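PDB 4AT2: 3-ketosteroid-delta4-5alpha-dehydrogenase from Rhodococcus jostii, which probably introduces the C4-C5 double bond into 3-ketosteroids during steroid catabolism, with FAD as the electron-accepting cofactor. Local coordinates for residues G50-A55 / F472-C477; V237-K242 / R254-A259. One frame throughout, in Å; residues are numbered along the deposited sequence.

Contact 1: residues G50-A55 / F472-C477. With FAD (flavin-adenine dinucleotide), chain D.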
loop_
_atom_site.group_PDB
_atom_site.type_symbol
_atom_site.label_atom_id
_atom_site.label_comp_id
_atom_site.label_asym_id
_atom_site.label_seq_id
_atom_site.Cartn_x
_atom_site.Cartn_y
_atom_site.Cartn_z
ATOM N N GLY A 50 18.003 -18.070 9.771
ATOM C CA GLY A 50 17.369 -18.480 8.515
ATOM C C GLY A 50 18.319 -18.173 7.375
ATOM O O GLY A 50 19.529 -18.138 7.570
ATOM N N ILE A 51 17.784 -17.924 6.183
ATOM C CA ILE A 51 18.654 -17.755 5.013
ATOM C C ILE A 51 19.559 -16.528 5.101
ATOM O O ILE A 51 20.756 -16.613 4.811
ATOM C CB ILE A 51 17.875 -17.774 3.662
ATOM C CG1 ILE A 51 18.849 -17.722 2.482
ATOM C CG2 ILE A 51 16.884 -16.624 3.558
ATOM C CD1 ILE A 51 19.836 -18.881 2.489
ATOM N N ALA A 52 18.989 -15.393 5.509
ATOM C CA ALA A 52 19.750 -14.155 5.585
ATOM C C ALA A 52 20.833 -14.295 6.643
ATOM O O ALA A 52 21.977 -13.900 6.426
ATOM C CB ALA A 52 18.841 -12.992 5.923
ATOM N N GLY A 53 20.458 -14.875 7.778
ATOM C CA GLY A 53 21.390 -15.035 8.890
ATOM C C GLY A 53 22.560 -15.938 8.569
ATOM O O GLY A 53 23.712 -15.589 8.858
ATOM N N VAL A 54 22.285 -17.092 7.956
ATOM C CA VAL A 54 23.377 -18.037 7.672
ATOM C C VAL A 54 24.337 -17.463 6.623
ATOM O O VAL A 54 25.558 -17.589 6.769
ATOM C CB VAL A 54 22.881 -19.463 7.339
ATOM C CG1 VAL A 54 22.197 -19.521 5.978
ATOM C CG2 VAL A 54 24.035 -20.465 7.440
ATOM N N ALA A 55 23.793 -16.780 5.611
ATOM C CA ALA A 55 24.621 -16.153 4.580
ATOM C C ALA A 55 25.520 -15.072 5.173
ATOM O O ALA A 55 26.710 -14.985 4.823
ATOM C CB ALA A 55 23.759 -15.582 3.453
ATOM N N PHE A 472 22.980 -3.622 10.684
ATOM C CA PHE A 472 22.848 -4.201 9.353
ATOM C C PHE A 472 21.630 -5.097 9.346
ATOM O O PHE A 472 21.141 -5.497 10.412
ATOM C CB PHE A 472 24.117 -4.986 9.015
ATOM C CG PHE A 472 25.364 -4.168 9.193
ATOM C CD1 PHE A 472 25.816 -3.352 8.159
ATOM C CD2 PHE A 472 26.019 -4.135 10.428
ATOM C CE1 PHE A 472 26.935 -2.552 8.335
ATOM C CE2 PHE A 472 27.141 -3.334 10.609
ATOM C CZ PHE A 472 27.599 -2.549 9.559
ATOM N N ALA A 473 21.124 -5.412 8.158
ATOM C CA ALA A 473 19.908 -6.238 8.088
ATOM C C ALA A 473 19.719 -6.851 6.719
ATOM O O ALA A 473 20.129 -6.268 5.716
ATOM C CB ALA A 473 18.676 -5.425 8.476
ATOM N N ALA A 474 19.079 -8.019 6.683
ATOM C CA ALA A 474 18.763 -8.676 5.415
ATOM C C ALA A 474 17.617 -9.650 5.608
ATOM O O ALA A 474 17.272 -10.006 6.741
ATOM C CB ALA A 474 19.986 -9.390 4.855
ATOM N N GLY A 475 17.044 -10.091 4.495
ATOM C CA GLY A 475 15.902 -11.015 4.551
ATOM C C GLY A 475 14.612 -10.249 4.760
ATOM O O GLY A 475 14.543 -9.039 4.499
ATOM N N ARG A 476 13.580 -10.938 5.238
ATOM C CA ARG A 476 12.249 -10.321 5.238
ATOM C C ARG A 476 11.976 -9.321 6.367
ATOM O O ARG A 476 10.869 -8.791 6.466
ATOM C CB ARG A 476 11.121 -11.360 5.073
ATOM C CG ARG A 476 11.108 -12.020 3.680
ATOM C CD ARG A 476 10.526 -11.141 2.554
ATOM N NE ARG A 476 11.337 -9.944 2.258
ATOM C CZ ARG A 476 12.518 -9.964 1.633
ATOM N NH1 ARG A 476 13.043 -11.119 1.224
ATOM N NH2 ARG A 476 13.194 -8.827 1.429
ATOM N N CYS A 477 12.989 -9.005 7.178
ATOM C CA CYS A 477 12.863 -7.809 8.011
ATOM C C CYS A 477 13.203 -6.545 7.218
ATOM O O CYS A 477 13.072 -5.437 7.736
ATOM C CB CYS A 477 13.687 -7.906 9.299
ATOM S SG CYS A 477 15.488 -7.865 9.124
HETATM P PA FAD D . 13.616 -17.040 8.194
HETATM O O1A FAD D . 14.195 -18.003 7.233
HETATM O O2A FAD D . 12.274 -17.301 8.738
HETATM O O5B FAD D . 14.643 -16.885 9.412
HETATM C C5B FAD D . 14.383 -15.971 10.483
HETATM C C4B FAD D . 14.853 -16.614 11.799
HETATM O O4B FAD D . 14.714 -15.578 12.796
HETATM C C3B FAD D . 13.903 -17.750 12.200
HETATM O O3B FAD D . 14.679 -18.942 12.482
HETATM C C2B FAD D . 13.189 -17.211 13.445
HETATM O O2B FAD D . 12.902 -18.287 14.378
HETATM C C1B FAD D . 14.224 -16.238 14.006
HETATM N N9A FAD D . 13.653 -15.182 14.870
HETATM C C8A FAD D . 12.463 -14.575 14.783
HETATM N N7A FAD D . 12.380 -13.680 15.764
HETATM C C5A FAD D . 13.530 -13.713 16.466
HETATM C C6A FAD D . 13.995 -13.040 17.547
HETATM N N6A FAD D . 13.226 -12.109 18.111
HETATM N N1A FAD D . 15.212 -13.283 18.063
HETATM C C2A FAD D . 16.036 -14.237 17.484
HETATM N N3A FAD D . 15.549 -14.926 16.377
HETATM C C4A FAD D . 14.308 -14.646 15.900
HETATM N N1 FAD D . 10.476 -17.671 -0.861
HETATM C C2 FAD D . 11.328 -17.904 -1.926
HETATM O O2 FAD D . 12.074 -17.009 -2.299
HETATM N N3 FAD D . 11.336 -19.152 -2.564
HETATM C C4 FAD D . 10.457 -20.157 -2.157
HETATM O O4 FAD D . 10.482 -21.238 -2.752
HETATM C C4X FAD D . 9.591 -19.919 -1.084
HETATM N N5 FAD D . 8.708 -20.864 -0.675
HETATM C C5X FAD D . 7.736 -20.530 0.196
HETATM C C6 FAD D . 6.672 -21.407 0.432
HETATM C C7 FAD D . 5.667 -21.079 1.346
HETATM C C7M FAD D . 4.619 -22.001 1.544
HETATM C C8 FAD D . 5.716 -19.846 2.029
HETATM C C8M FAD D . 4.739 -19.455 2.969
HETATM C C9 FAD D . 6.786 -18.979 1.799
HETATM C C9A FAD D . 7.784 -19.305 0.868
HETATM N N10 FAD D . 8.807 -18.452 0.614
HETATM C C10 FAD D . 9.603 -18.680 -0.440
HETATM C "C1'" FAD D . 9.138 -17.308 1.502
HETATM C "C2'" FAD D . 10.417 -17.618 2.294
HETATM O "O2'" FAD D . 10.205 -18.884 2.922
HETATM C "C3'" FAD D . 10.682 -16.546 3.363
HETATM O "O3'" FAD D . 10.285 -15.235 2.922
HETATM C "C4'" FAD D . 12.175 -16.540 3.730
HETATM O "O4'" FAD D . 12.534 -17.861 4.163
HETATM C "C5'" FAD D . 12.451 -15.543 4.857
HETATM O "O5'" FAD D . 13.870 -15.517 5.103
HETATM P P FAD D . 14.444 -14.819 6.438
HETATM O O1P FAD D . 14.042 -13.410 6.493
HETATM O O2P FAD D . 15.894 -15.193 6.548
HETATM O O3P FAD D . 13.533 -15.520 7.595
#

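Contact 2: residues V237-K242 / R254-A259. With FAD (flavin-adenine dinucleotide), chain D.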
loop_
_atom_site.group_PDB
_atom_site.type_symbol
_atom_site.label_atom_id
_atom_site.label_comp_id
_atom_site.label_asym_id
_atom_site.label_seq_id
_atom_site.Cartn_x
_atom_site.Cartn_y
_atom_site.Cartn_z
ATOM N N VAL A 237 25.807 -1.465 19.626
ATOM C CA VAL A 237 26.973 -2.159 20.181
ATOM C C VAL A 237 26.602 -3.511 20.793
ATOM O O VAL A 237 27.437 -4.182 21.397
ATOM C CB VAL A 237 27.698 -1.292 21.239
ATOM C CG1 VAL A 237 28.260 -0.029 20.592
ATOM C CG2 VAL A 237 26.769 -0.981 22.406
ATOM N N GLY A 238 25.345 -3.915 20.630
ATOM C CA GLY A 238 24.898 -5.209 21.157
ATOM C C GLY A 238 23.391 -5.315 21.160
ATOM O O GLY A 238 22.706 -4.448 20.621
ATOM N N ILE A 239 22.877 -6.385 21.761
ATOM C CA ILE A 239 21.433 -6.603 21.867
ATOM C C ILE A 239 21.075 -7.122 23.256
ATOM O O ILE A 239 21.935 -7.641 23.968
ATOM C CB ILE A 239 20.894 -7.592 20.791
ATOM C CG1 ILE A 239 21.441 -9.022 20.974
ATOM C CG2 ILE A 239 21.197 -7.097 19.389
ATOM C CD1 ILE A 239 20.705 -9.861 22.010
ATOM N N VAL A 240 19.807 -6.979 23.617
ATOM C CA VAL A 240 19.247 -7.602 24.819
ATOM C C VAL A 240 18.264 -8.665 24.347
ATOM O O VAL A 240 17.487 -8.427 23.418
ATOM C CB VAL A 240 18.524 -6.571 25.717
ATOM C CG1 VAL A 240 17.822 -7.267 26.881
ATOM C CG2 VAL A 240 19.504 -5.527 26.239
ATOM N N ALA A 241 18.311 -9.841 24.974
ATOM C CA ALA A 241 17.403 -10.938 24.617
ATOM C C ALA A 241 16.847 -11.617 25.860
ATOM O O ALA A 241 17.367 -11.436 26.957
ATOM C CB ALA A 241 18.118 -11.968 23.747
ATOM N N LYS A 242 15.789 -12.397 25.685
ATOM C CA LYS A 242 15.400 -13.379 26.703
ATOM C C LYS A 242 15.869 -14.767 26.249
ATOM O O LYS A 242 15.577 -15.186 25.126
ATOM C CB LYS A 242 13.882 -13.362 26.953
ATOM C CG LYS A 242 13.430 -14.285 28.093
ATOM C CD LYS A 242 11.916 -14.289 28.273
ATOM C CE LYS A 242 11.502 -15.180 29.439
ATOM N NZ LYS A 242 10.027 -15.237 29.621
ATOM N N ARG A 254 31.630 -5.329 16.312
ATOM C CA ARG A 254 31.684 -4.748 14.965
ATOM C C ARG A 254 30.307 -4.503 14.359
ATOM O O ARG A 254 30.111 -3.534 13.635
ATOM C CB ARG A 254 32.505 -5.636 14.025
ATOM C CG ARG A 254 33.924 -5.908 14.507
ATOM C CD ARG A 254 34.724 -6.650 13.450
ATOM N NE ARG A 254 35.963 -7.220 13.990
ATOM C CZ ARG A 254 36.763 -8.046 13.318
ATOM N NH1 ARG A 254 36.479 -8.392 12.068
ATOM N NH2 ARG A 254 37.864 -8.521 13.896
ATOM N N GLY A 255 29.343 -5.369 14.649
ATOM C CA GLY A 255 28.008 -5.151 14.097
ATOM C C GLY A 255 26.967 -6.169 14.494
ATOM O O GLY A 255 27.287 -7.315 14.811
ATOM N N VAL A 256 25.718 -5.716 14.477
ATOM C CA VAL A 256 24.546 -6.549 14.669
ATOM C C VAL A 256 23.881 -6.691 13.301
ATOM O O VAL A 256 23.673 -5.695 12.598
ATOM C CB VAL A 256 23.541 -5.898 15.643
ATOM C CG1 VAL A 256 22.204 -6.640 15.637
ATOM C CG2 VAL A 256 24.118 -5.844 17.054
ATOM N N VAL A 257 23.585 -7.929 12.914
ATOM C CA VAL A 257 22.814 -8.196 11.687
ATOM C C VAL A 257 21.413 -8.671 12.066
ATOM O O VAL A 257 21.254 -9.737 12.659
ATOM C CB VAL A 257 23.476 -9.266 10.784
ATOM C CG1 VAL A 257 22.624 -9.514 9.532
ATOM C CG2 VAL A 257 24.895 -8.849 10.396
ATOM N N LEU A 258 20.406 -7.883 11.705
ATOM C CA LEU A 258 19.012 -8.283 11.916
ATOM C C LEU A 258 18.557 -9.165 10.764
ATOM O O LEU A 258 18.585 -8.755 9.602
ATOM C CB LEU A 258 18.097 -7.057 12.045
ATOM C CG LEU A 258 18.461 -6.065 13.163
ATOM C CD1 LEU A 258 17.545 -4.849 13.098
ATOM C CD2 LEU A 258 18.372 -6.720 14.530
ATOM N N ALA A 259 18.145 -10.384 11.098
ATOM C CA ALA A 259 17.803 -11.398 10.094
ATOM C C ALA A 259 16.677 -12.290 10.642
ATOM O O ALA A 259 16.634 -13.499 10.408
ATOM C CB ALA A 259 19.038 -12.214 9.738
HETATM P PA FAD D . 13.616 -17.040 8.194
HETATM O O1A FAD D . 14.195 -18.003 7.233
HETATM O O2A FAD D . 12.274 -17.301 8.738
HETATM O O5B FAD D . 14.643 -16.885 9.412
HETATM C C5B FAD D . 14.383 -15.971 10.483
HETATM C C4B FAD D . 14.853 -16.614 11.799
HETATM O O4B FAD D . 14.714 -15.578 12.796
HETATM C C3B FAD D . 13.903 -17.750 12.200
HETATM O O3B FAD D . 14.679 -18.942 12.482
HETATM C C2B FAD D . 13.189 -17.211 13.445
HETATM O O2B FAD D . 12.902 -18.287 14.378
HETATM C C1B FAD D . 14.224 -16.238 14.006
HETATM N N9A FAD D . 13.653 -15.182 14.870
HETATM C C8A FAD D . 12.463 -14.575 14.783
HETATM N N7A FAD D . 12.380 -13.680 15.764
HETATM C C5A FAD D . 13.530 -13.713 16.466
HETATM C C6A FAD D . 13.995 -13.040 17.547
HETATM N N6A FAD D . 13.226 -12.109 18.111
HETATM N N1A FAD D . 15.212 -13.283 18.063
HETATM C C2A FAD D . 16.036 -14.237 17.484
HETATM N N3A FAD D . 15.549 -14.926 16.377
HETATM C C4A FAD D . 14.308 -14.646 15.900
HETATM N N1 FAD D . 10.476 -17.671 -0.861
HETATM C C2 FAD D . 11.328 -17.904 -1.926
HETATM O O2 FAD D . 12.074 -17.009 -2.299
HETATM N N3 FAD D . 11.336 -19.152 -2.564
HETATM C C4 FAD D . 10.457 -20.157 -2.157
HETATM O O4 FAD D . 10.482 -21.238 -2.752
HETATM C C4X FAD D . 9.591 -19.919 -1.084
HETATM N N5 FAD D . 8.708 -20.864 -0.675
HETATM C C5X FAD D . 7.736 -20.530 0.196
HETATM C C6 FAD D . 6.672 -21.407 0.432
HETATM C C7 FAD D . 5.667 -21.079 1.346
HETATM C C7M FAD D . 4.619 -22.001 1.544
HETATM C C8 FAD D . 5.716 -19.846 2.029
HETATM C C8M FAD D . 4.739 -19.455 2.969
HETATM C C9 FAD D . 6.786 -18.979 1.799
HETATM C C9A FAD D . 7.784 -19.305 0.868
HETATM N N10 FAD D . 8.807 -18.452 0.614
HETATM C C10 FAD D . 9.603 -18.680 -0.440
HETATM C "C1'" FAD D . 9.138 -17.308 1.502
HETATM C "C2'" FAD D . 10.417 -17.618 2.294
HETATM O "O2'" FAD D . 10.205 -18.884 2.922
HETATM C "C3'" FAD D . 10.682 -16.546 3.363
HETATM O "O3'" FAD D . 10.285 -15.235 2.922
HETATM C "C4'" FAD D . 12.175 -16.540 3.730
HETATM O "O4'" FAD D . 12.534 -17.861 4.163
HETATM C "C5'" FAD D . 12.451 -15.543 4.857
HETATM O "O5'" FAD D . 13.870 -15.517 5.103
HETATM P P FAD D . 14.444 -14.819 6.438
HETATM O O1P FAD D . 14.042 -13.410 6.493
HETATM O O2P FAD D . 15.894 -15.193 6.548
HETATM O O3P FAD D . 13.533 -15.520 7.595
#

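Contact 1: residues G50-A55 / F472-C477
At the dinucleotide-binding turn of the FAD domain, the first turn of helix 51-62 meets the loop after strand 471-473 through one methyl group. Ala52 CB sits over the Ala474-Gly475 peptide, 3.5 Å from Ala474 O, and touches Ala474 CB at 3.9 Å. A bare glycine backbone at Gly475 lets helix and loop come close, with 5.1 Å between Ala52 CA and Gly475 CA. No hydrogen bond joins the two segments directly; the flavin-side phosphate of FAD bridges them. Ala52 N points almost straight at FAD O2P (3.3 Å, 173°), at the amino end of the helix, whose dipole probably helps to balance the charge. Arg476 N grips FAD O1P from the loop at 2.8 Å. In Ile51, chi1 of -175° puts CG2 between the backbone N and the carbonyl carbon, from where it meets FAD O2P at 3.5 Å. In Arg476, chi1 of -68° sets CG anti to the carbonyl carbon and 3.4 Å from FAD O3', and the bends at chi2 and chi3 then turn the guanidinium to a salt bridge with Asp494. Gly50, at the N-cap, and Gly53 fit the GxGxxG pattern of a Rossmann-type nucleotide-binding fold.

Contact 2: residues V237-K242 / R254-A259
Ile239 and Val256 meet through three methyl groups: Ile239 CG2 rests between both branches of Val256, 3.9 Å from CG1 and 3.9 Å from CG2. Two torsions shape this fit. In Ile239, chi1 of 66° sets CG1 between the backbone N and the carbonyl carbon and leaves CG2 as the branch that reaches across, while CD1 is carried away from Val256. In Val256, chi1 of 169° places CG1 anti to the backbone N and CG2 anti to the carbonyl carbon, and the two methyls together form the fork that receives the isoleucine. Val256 CG2 also lies under the backbone of the first strand, 4.1 Å from Gly238 O. The strands exchange no hydrogen bonds, and even at their nearest, Gly238 CA to Val256 CA, they stay 6.6 Å apart. This is packing between two sheets: strand 236-243 belongs to the mixed sheet, whereas strand 255-258 runs inside the parallel sheet of the FAD-binding fold, and the chain turns the corner between them at Arg254. A classic beta bulge, with Val237 and Gly238 both facing Val229, disturbs the mixed sheet just before Ile239. Ile239 also packs on Val250 of the neighbouring strand. On the other side of strand 255-258, Val257 turns to Ala502 and Ala506 of helix 490-507. Near the corner, Arg254 NH1 is hydrogen-bonded to Ala507 O, at the end of that helix. Just after the strand, Ala259 O comes within 3.3 Å of FAD C5B, on the adenosine side of the cofactor.

In the fold
Contacts 1 and 2 have centres 13 Å apart and share the parallel sheet, in which strands 471-473 and 255-258 are neighbours. Phe472 N probably bonds to Val256 O at 2.9 Å, and Phe472 O probably accepts Leu258 N at 2.8 Å. Cys477 SG packs 3.3 Å from Leu258 O, and Ala52 of contact 1 touches Ala259 of contact 2. Along the chain, contact 2 is nested inside the long loop that contact 1 closes. Both meet FAD, contact 1 at the diphosphate and contact 2 only through Ala259, just past its strand, its methyl core lying farther off. The steroid is more remote: Gly475 is about 13 Å from the bound 4-androstene-3,17-dione.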